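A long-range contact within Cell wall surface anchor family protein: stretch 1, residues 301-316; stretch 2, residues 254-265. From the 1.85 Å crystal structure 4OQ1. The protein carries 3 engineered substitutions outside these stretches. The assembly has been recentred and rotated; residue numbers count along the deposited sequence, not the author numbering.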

ATOM      1  N   THR A 301      15.771 -23.009 -28.582  1.00 24.11           N
ATOM      2  CA  THR A 301      16.667 -24.169 -29.050  1.00 22.09           C
ATOM      3  C   THR A 301      16.880 -24.028 -30.563  1.00 20.68           C
ATOM      4  O   THR A 301      15.906 -23.891 -31.319  1.00 17.68           O
ATOM      5  CB  THR A 301      16.107 -25.599 -28.775  1.00 24.91           C
ATOM      6  OG1 THR A 301      15.856 -25.776 -27.387  1.00 27.24           O
ATOM      7  CG2 THR A 301      17.144 -26.710 -29.211  1.00 27.32           C
ATOM      8  N   SER A 302      18.129 -23.984 -30.994  1.00 19.89           N
ATOM      9  CA  SER A 302      18.467 -23.966 -32.479  1.00 17.51           C
ATOM     10  C   SER A 302      17.856 -25.217 -33.138  1.00 21.30           C
ATOM     11  O   SER A 302      18.003 -26.291 -32.626  1.00 17.79           O
ATOM     12  CB  SER A 302      19.970 -23.852 -32.749  1.00 18.77           C
ATOM     13  OG  SER A 302      20.704 -24.990 -32.295  1.00 17.59           O
ATOM     14  N   GLY A 303      17.159 -25.005 -34.268  1.00 19.38           N
ATOM     15  CA  GLY A 303      16.369 -26.045 -34.930  1.00 24.99           C
ATOM     16  C   GLY A 303      17.255 -26.814 -35.905  1.00 24.43           C
ATOM     17  O   GLY A 303      18.475 -26.683 -35.909  1.00 22.88           O
ATOM     18  N   LYS A 304      16.621 -27.683 -36.669  1.00 26.09           N
ATOM     19  CA  LYS A 304      17.299 -28.467 -37.703  1.00 29.97           C
ATOM     20  C   LYS A 304      18.016 -27.609 -38.665  1.00 24.61           C
ATOM     21  O   LYS A 304      18.970 -28.093 -39.272  1.00 29.14           O
ATOM     22  CB  LYS A 304      16.276 -29.282 -38.533  1.00 28.02           C
ATOM     23  CG  LYS A 304      15.583 -30.351 -37.739  1.00 32.21           C
ATOM     24  CD  LYS A 304      14.587 -31.111 -38.607  1.00 29.35           C
ATOM     25  CE  LYS A 304      13.911 -32.062 -37.697  1.00 31.43           C
ATOM     26  NZ  LYS A 304      13.232 -33.041 -38.533  1.00 30.67           N
ATOM     27  N   ASP A 305      17.530 -26.387 -38.888  1.00 21.84           N
ATOM     28  CA  ASP A 305      18.206 -25.429 -39.744  1.00 23.35           C
ATOM     29  C   ASP A 305      19.064 -24.393 -39.006  1.00 21.76           C
ATOM     30  O   ASP A 305      19.405 -23.399 -39.549  1.00 20.18           O
ATOM     31  CB  ASP A 305      17.120 -24.726 -40.612  1.00 24.42           C
ATOM     32  CG  ASP A 305      16.037 -24.035 -39.773  1.00 25.51           C
ATOM     33  OD1 ASP A 305      16.045 -24.073 -38.470  1.00 19.64           O
ATOM     34  OD2 ASP A 305      15.141 -23.471 -40.421  1.00 25.23           O
ATOM     35  N   GLY A 306      19.398 -24.615 -37.750  1.00 19.26           N
ATOM     36  CA  GLY A 306      20.125 -23.610 -36.977  1.00 18.85           C
ATOM     37  C   GLY A 306      19.248 -22.515 -36.383  1.00 19.30           C
ATOM     38  O   GLY A 306      19.674 -21.755 -35.568  1.00 22.28           O
ATOM     39  N   ARG A 307      18.004 -22.380 -36.842  1.00 20.06           N
ATOM     40  CA  ARG A 307      17.189 -21.212 -36.503  1.00 21.47           C
ATOM     41  C   ARG A 307      16.406 -21.232 -35.165  1.00 18.78           C
ATOM     42  O   ARG A 307      15.894 -22.241 -34.701  1.00 18.30           O
ATOM     43  CB  ARG A 307      16.133 -20.896 -37.596  1.00 20.60           C
ATOM     44  CG  ARG A 307      16.628 -20.575 -38.969  1.00 23.41           C
ATOM     45  CD  ARG A 307      17.424 -19.280 -38.990  1.00 29.54           C
ATOM     46  NE  ARG A 307      16.537 -18.100 -38.896  1.00 31.18           N
ATOM     47  CZ  ARG A 307      16.052 -17.405 -39.947  1.00 30.23           C
ATOM     48  NH1 ARG A 307      16.347 -17.713 -41.216  1.00 33.03           N
ATOM     49  NH2 ARG A 307      15.292 -16.361 -39.722  1.00 28.32           N
ATOM     50  N   PHE A 308      16.300 -20.025 -34.623  1.00 18.97           N
ATOM     51  CA  PHE A 308      15.476 -19.718 -33.491  1.00 18.40           C
ATOM     52  C   PHE A 308      15.241 -18.220 -33.438  1.00 20.71           C
ATOM     53  O   PHE A 308      15.910 -17.430 -34.099  1.00 20.33           O
ATOM     54  CB  PHE A 308      16.067 -20.282 -32.194  1.00 18.91           C
ATOM     55  CG  PHE A 308      17.434 -19.712 -31.837  1.00 18.09           C
ATOM     56  CD1 PHE A 308      18.574 -20.181 -32.424  1.00 17.57           C
ATOM     57  CD2 PHE A 308      17.548 -18.725 -30.844  1.00 17.39           C
ATOM     58  CE1 PHE A 308      19.775 -19.655 -32.064  1.00 17.40           C
ATOM     59  CE2 PHE A 308      18.805 -18.227 -30.484  1.00 17.30           C
ATOM     60  CZ  PHE A 308      19.862 -18.697 -31.092  1.00 18.03           C
ATOM     61  N   ARG A 309      14.338 -17.816 -32.539  1.00 23.69           N
ATOM     62  CA  ARG A 309      13.732 -16.539 -32.623  1.00 23.36           C
ATOM     63  C   ARG A 309      13.166 -16.100 -31.245  1.00 21.26           C
ATOM     64  O   ARG A 309      12.806 -16.918 -30.477  1.00 23.04           O
ATOM     65  CB  ARG A 309      12.553 -16.716 -33.578  1.00 25.87           C
ATOM     66  CG  ARG A 309      12.011 -15.475 -34.116  1.00 31.22           C
ATOM     67  CD  ARG A 309      11.060 -15.816 -35.261  1.00 37.04           C
ATOM     68  NE  ARG A 309      10.672 -14.563 -35.864  1.00 45.63           N
ATOM     69  CZ  ARG A 309       9.560 -13.904 -35.570  1.00 49.84           C
ATOM     70  NH1 ARG A 309       9.297 -12.747 -36.165  1.00 55.88           N
ATOM     71  NH2 ARG A 309       8.699 -14.413 -34.704  1.00 54.86           N
ATOM     72  N   VAL A 310      13.190 -14.801 -31.006  1.00 22.72           N
ATOM     73  CA  VAL A 310      12.458 -14.158 -29.886  1.00 26.72           C
ATOM     74  C   VAL A 310      11.559 -13.065 -30.512  1.00 23.74           C
ATOM     75  O   VAL A 310      11.976 -12.301 -31.391  1.00 25.89           O
ATOM     76  CB  VAL A 310      13.403 -13.530 -28.838  1.00 29.03           C
ATOM     77  CG1 VAL A 310      14.423 -14.537 -28.397  1.00 27.47           C
ATOM     78  CG2 VAL A 310      14.132 -12.311 -29.404  1.00 35.86           C
ATOM     79  N   GLU A 311      10.314 -13.073 -30.095  1.00 27.90           N
ATOM     80  CA  GLU A 311       9.352 -12.169 -30.673  1.00 29.52           C
ATOM     81  C   GLU A 311       8.589 -11.376 -29.587  1.00 27.52           C
ATOM     82  O   GLU A 311       8.372 -11.856 -28.465  1.00 27.89           O
ATOM     83  CB  GLU A 311       8.387 -12.978 -31.558  1.00 35.85           C
ATOM     84  CG  GLU A 311       7.221 -12.139 -32.098  1.00 44.17           C
ATOM     85  CD  GLU A 311       6.370 -12.854 -33.155  1.00 53.66           C
ATOM     86  OE1 GLU A 311       6.546 -14.088 -33.331  1.00 58.78           O
ATOM     87  OE2 GLU A 311       5.522 -12.175 -33.811  1.00 62.12           O
ATOM     88  N   GLY A 312       8.138 -10.193 -29.965  1.00 30.12           N
ATOM     89  CA  GLY A 312       7.446  -9.298 -29.030  1.00 36.41           C
ATOM     90  C   GLY A 312       8.543  -8.806 -28.108  1.00 38.87           C
ATOM     91  O   GLY A 312       9.665  -8.603 -28.511  1.00 43.60           O
ATOM     92  N   LEU A 313       8.329  -8.620 -26.860  1.00 45.81           N
ATOM     93  CA  LEU A 313       9.575  -8.231 -26.169  1.00 46.13           C
ATOM     94  C   LEU A 313      10.034  -6.738 -26.366  1.00 35.60           C
ATOM     95  O   LEU A 313      10.385  -6.211 -27.434  1.00 26.74           O
ATOM     96  CB  LEU A 313      10.657  -9.270 -26.511  1.00 47.40           C
ATOM     97  CG  LEU A 313      12.000  -9.198 -25.864  1.00 49.18           C
ATOM     98  CD1 LEU A 313      12.651 -10.577 -25.793  1.00 47.13           C
ATOM     99  CD2 LEU A 313      12.768  -8.256 -26.723  1.00 49.67           C
ATOM    100  N   GLU A 314      10.011  -6.046 -25.260  1.00 30.18           N
ATOM    101  CA  GLU A 314      10.186  -4.639 -25.252  1.00 28.00           C
ATOM    102  C   GLU A 314      11.564  -4.263 -25.678  1.00 25.16           C
ATOM    103  O   GLU A 314      12.520  -5.011 -25.465  1.00 22.24           O
ATOM    104  CB  GLU A 314       9.893  -4.158 -23.837  1.00 30.13           C
ATOM    105  CG  GLU A 314       8.382  -4.057 -23.570  1.00 34.58           C
ATOM    106  CD  GLU A 314       7.554  -5.361 -23.491  1.00 38.77           C
ATOM    107  OE1 GLU A 314       8.122  -6.461 -23.308  1.00 48.82           O
ATOM    108  OE2 GLU A 314       6.289  -5.288 -23.620  1.00 32.04           O
ATOM    109  N   TYR A 315      11.651  -3.149 -26.350  1.00 21.69           N
ATOM    110  CA  TYR A 315      12.888  -2.502 -26.570  1.00 23.57           C
ATOM    111  C   TYR A 315      13.803  -2.541 -25.354  1.00 27.05           C
ATOM    112  O   TYR A 315      13.419  -2.148 -24.256  1.00 23.48           O
ATOM    113  CB  TYR A 315      12.686  -1.063 -26.970  1.00 27.94           C
ATOM    114  CG  TYR A 315      12.237  -0.883 -28.463  1.00 32.66           C
ATOM    115  CD1 TYR A 315      11.826  -1.949 -29.257  1.00 32.64           C
ATOM    116  CD2 TYR A 315      12.268   0.374 -29.048  1.00 36.99           C
ATOM    117  CE1 TYR A 315      11.436  -1.735 -30.596  1.00 34.49           C
ATOM    118  CE2 TYR A 315      11.887   0.586 -30.354  1.00 36.22           C
ATOM    119  CZ  TYR A 315      11.477  -0.455 -31.123  1.00 36.93           C
ATOM    120  OH  TYR A 315      11.097  -0.172 -32.414  1.00 35.89           O
ATOM    121  N   GLY A 316      15.065  -2.866 -25.605  1.00 27.94           N
ATOM    122  CA  GLY A 316      16.049  -2.961 -24.533  1.00 27.30           C
ATOM    123  C   GLY A 316      17.143  -3.924 -24.899  1.00 26.78           C
ATOM    124  O   GLY A 316      17.167  -4.393 -26.020  1.00 25.67           O
TER
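Stretch 2 (254-265) KLPRGNVDFMKV

The antiparallel pairing of these stretches is interrupted: between Val310 and Glu314 the register slips by one residue, and a side chain bridges the gap, Asn259 OD1 accepting a hydrogen bond from Gly312 N at 2.8 Å. Asn259 suits this place because its carboxamide oxygen accepts from Gly312 N between the two ladders, while Gly312 tolerates the positive phi (72°).

Before the slip, strand 260-265 runs against strand 307-310 at 152°, their axes approaching to 4.7 Å. Phe262 pairs with Phe308 (Phe262 N to Phe308 O 2.7 Å, Phe308 N to Phe262 O 3.1 Å), and Val260 with Val310 (Val260 N to Val310 O 2.9 Å, Val310 N to Val260 O 3.1 Å). These four side chains share one face, where Phe262 CB lies over the Phe308 ring, 3.5 Å from its centroid; the near-parallel rings are slid apart. The other face carries Arg307, Arg309, Asp261 and Met263; there Asp261 OD1 forms a salt bridge with Arg309 NE at 3.0 Å, its hydrogen bond weak. Lys264 N reaches Gly306 O at 2.8 Å; a side chain at Gly306 would strike Lys264 O.

Beyond the slip, extended residues 256-258 resume the pairing through Gly258 N to Leu313 O (3.0 Å) and Tyr315 N to Pro256 O (2.8 Å). The aliphatic, puckered Pro256 ring suits the Tyr315 face, with Pro256 CG 3.6 Å from Tyr315 CE2.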

ATOM      1  N   LYS A 254       5.949   3.842 -22.028  1.00 17.52           N
ATOM      2  CA  LYS A 254       5.441   2.649 -22.729  1.00 17.50           C
ATOM      3  C   LYS A 254       6.490   2.331 -23.767  1.00 19.85           C
ATOM      4  O   LYS A 254       6.907   3.218 -24.487  1.00 23.67           O
ATOM      5  CB  LYS A 254       4.086   2.924 -23.389  1.00 18.48           C
ATOM      6  CG  LYS A 254       3.470   1.702 -23.988  1.00 17.90           C
ATOM      7  CD  LYS A 254       2.196   2.132 -24.701  1.00 22.39           C
ATOM      8  CE  LYS A 254       1.243   0.963 -24.858  1.00 24.09           C
ATOM      9  NZ  LYS A 254       1.672  -0.024 -25.836  1.00 31.25           N
ATOM     10  N   LEU A 255       6.999   1.119 -23.772  1.00 21.39           N
ATOM     11  CA  LEU A 255       8.060   0.698 -24.661  1.00 22.04           C
ATOM     12  C   LEU A 255       7.507  -0.059 -25.840  1.00 20.42           C
ATOM     13  O   LEU A 255       6.608  -0.893 -25.701  1.00 19.36           O
ATOM     14  CB  LEU A 255       9.070  -0.227 -23.970  1.00 23.25           C
ATOM     15  CG  LEU A 255       9.898   0.251 -22.801  1.00 25.31           C
ATOM     16  CD1 LEU A 255      10.491  -0.931 -22.040  1.00 25.61           C
ATOM     17  CD2 LEU A 255      10.972   1.265 -23.158  1.00 24.09           C
ATOM     18  N   PRO A 256       7.958   0.314 -27.023  1.00 25.94           N
ATOM     19  CA  PRO A 256       7.606  -0.492 -28.175  1.00 31.50           C
ATOM     20  C   PRO A 256       8.208  -1.938 -28.043  1.00 29.70           C
ATOM     21  O   PRO A 256       9.138  -2.217 -27.174  1.00 28.00           O
ATOM     22  CB  PRO A 256       8.281   0.250 -29.335  1.00 31.21           C
ATOM     23  CG  PRO A 256       8.768   1.542 -28.776  1.00 32.33           C
ATOM     24  CD  PRO A 256       9.082   1.219 -27.335  1.00 27.28           C
ATOM     25  N   ARG A 257       7.747  -2.826 -28.923  1.00 24.56           N
ATOM     26  CA  ARG A 257       8.257  -4.219 -28.945  1.00 26.14           C
ATOM     27  C   ARG A 257       8.870  -4.528 -30.310  1.00 26.23           C
ATOM     28  O   ARG A 257       8.494  -3.906 -31.334  1.00 26.42           O
ATOM     29  CB  ARG A 257       7.120  -5.193 -28.633  1.00 25.42           C
ATOM     30  CG  ARG A 257       6.682  -5.190 -27.194  1.00 30.31           C
ATOM     31  CD  ARG A 257       5.358  -5.926 -27.017  1.00 36.91           C
ATOM     32  NE  ARG A 257       4.260  -5.047 -27.458  1.00 44.76           N
ATOM     33  CZ  ARG A 257       3.571  -5.149 -28.591  1.00 48.59           C
ATOM     34  NH1 ARG A 257       3.823  -6.105 -29.480  1.00 59.79           N
ATOM     35  NH2 ARG A 257       2.605  -4.285 -28.838  1.00 47.09           N
ATOM     36  N   GLY A 258       9.802  -5.487 -30.330  1.00 27.77           N
ATOM     37  CA  GLY A 258      10.449  -5.939 -31.575  1.00 24.03           C
ATOM     38  C   GLY A 258      10.851  -7.400 -31.528  1.00 26.60           C
ATOM     39  O   GLY A 258      10.590  -8.101 -30.514  1.00 24.23           O
ATOM     40  N   ASN A 259      11.451  -7.882 -32.638  1.00 26.86           N
ATOM     41  CA  ASN A 259      11.753  -9.343 -32.811  1.00 29.42           C
ATOM     42  C   ASN A 259      13.171  -9.491 -33.230  1.00 25.11           C
ATOM     43  O   ASN A 259      13.808  -8.559 -33.782  1.00 23.46           O
ATOM     44  CB  ASN A 259      10.834 -10.014 -33.848  1.00 36.01           C
ATOM     45  CG  ASN A 259       9.383  -9.588 -33.709  1.00 40.81           C
ATOM     46  OD1 ASN A 259       8.863  -9.511 -32.623  1.00 40.79           O
ATOM     47  ND2 ASN A 259       8.732  -9.287 -34.831  1.00 48.78           N
ATOM     48  N   VAL A 260      13.703 -10.688 -33.009  1.00 27.28           N
ATOM     49  CA  VAL A 260      15.062 -10.958 -33.474  1.00 24.16           C
ATOM     50  C   VAL A 260      15.109 -12.399 -33.940  1.00 22.70           C
ATOM     51  O   VAL A 260      14.619 -13.295 -33.289  1.00 21.95           O
ATOM     52  CB  VAL A 260      16.162 -10.727 -32.428  1.00 25.90           C
ATOM     53  CG1 VAL A 260      17.561 -10.903 -33.035  1.00 29.04           C
ATOM     54  CG2 VAL A 260      16.044  -9.349 -31.859  1.00 29.92           C
ATOM     55  N   ASP A 261      15.704 -12.583 -35.099  1.00 22.07           N
ATOM     56  CA  ASP A 261      15.891 -13.923 -35.700  1.00 24.11           C
ATOM     57  C   ASP A 261      17.312 -14.271 -35.504  1.00 18.84           C
ATOM     58  O   ASP A 261      18.181 -13.472 -35.787  1.00 21.54           O
ATOM     59  CB  ASP A 261      15.666 -13.833 -37.183  1.00 26.32           C
ATOM     60  CG  ASP A 261      14.199 -13.794 -37.531  1.00 33.31           C
ATOM     61  OD1 ASP A 261      13.406 -14.622 -36.999  1.00 30.33           O
ATOM     62  OD2 ASP A 261      13.839 -12.905 -38.337  1.00 43.93           O
ATOM     63  N   PHE A 262      17.532 -15.484 -35.074  1.00 19.72           N
ATOM     64  CA  PHE A 262      18.862 -16.008 -34.915  1.00 19.16           C
ATOM     65  C   PHE A 262      19.114 -17.278 -35.789  1.00 17.80           C
ATOM     66  O   PHE A 262      18.201 -18.077 -36.105  1.00 18.13           O
ATOM     67  CB  PHE A 262      19.142 -16.379 -33.436  1.00 19.36           C
ATOM     68  CG  PHE A 262      19.053 -15.221 -32.480  1.00 18.52           C
ATOM     69  CD1 PHE A 262      20.196 -14.439 -32.245  1.00 15.43           C
ATOM     70  CD2 PHE A 262      17.943 -15.054 -31.770  1.00 17.49           C
ATOM     71  CE1 PHE A 262      20.152 -13.390 -31.403  1.00 19.09           C
ATOM     72  CE2 PHE A 262      17.882 -13.982 -30.876  1.00 19.57           C
ATOM     73  CZ  PHE A 262      18.995 -13.142 -30.726  1.00 17.35           C
ATOM     74  N   MET A 263      20.400 -17.491 -36.049  1.00 22.18           N
ATOM     75  CA  MET A 263      20.886 -18.777 -36.637  1.00 17.59           C
ATOM     76  C   MET A 263      22.219 -19.235 -36.021  1.00 16.32           C
ATOM     77  O   MET A 263      23.248 -18.475 -36.002  1.00 16.14           O
ATOM     78  CB  MET A 263      21.046 -18.658 -38.156  1.00 19.28           C
ATOM     79  CG  MET A 263      21.221 -20.032 -38.781  1.00 22.76           C
ATOM     80  SD  MET A 263      21.708 -19.973 -40.522  1.00 32.41           S
ATOM     81  CE  MET A 263      22.403 -21.590 -40.648  1.00 42.58           C
ATOM     82  N   LYS A 264      22.190 -20.445 -35.471  1.00 15.67           N
ATOM     83  CA  LYS A 264      23.340 -21.030 -34.801  1.00 15.94           C
ATOM     84  C   LYS A 264      24.140 -21.859 -35.788  1.00 17.39           C
ATOM     85  O   LYS A 264      23.639 -22.830 -36.355  1.00 16.14           O
ATOM     86  CB  LYS A 264      22.891 -21.897 -33.623  1.00 16.56           C
ATOM     87  CG  LYS A 264      24.036 -22.484 -32.813  1.00 18.48           C
ATOM     88  CD  LYS A 264      24.719 -21.419 -31.970  1.00 23.21           C
ATOM     89  CE  LYS A 264      25.838 -22.012 -31.131  1.00 27.54           C
ATOM     90  NZ  LYS A 264      27.079 -22.223 -31.928  1.00 28.55           N
ATOM     91  N   VAL A 265      25.388 -21.462 -35.994  1.00 17.16           N
ATOM     92  CA  VAL A 265      26.245 -22.110 -36.970  1.00 18.39           C
ATOM     93  C   VAL A 265      27.579 -22.452 -36.419  1.00 19.69           C
ATOM     94  O   VAL A 265      27.960 -21.989 -35.363  1.00 19.99           O
ATOM     95  CB  VAL A 265      26.548 -21.298 -38.231  1.00 18.29           C
ATOM     96  CG1 VAL A 265      25.288 -20.867 -38.923  1.00 15.75           C
ATOM     97  CG2 VAL A 265      27.386 -20.082 -37.926  1.00 19.97           C
TER
HETATM   98  O   HOH W   1      14.802 -17.434 -36.863  1.00 27.85           O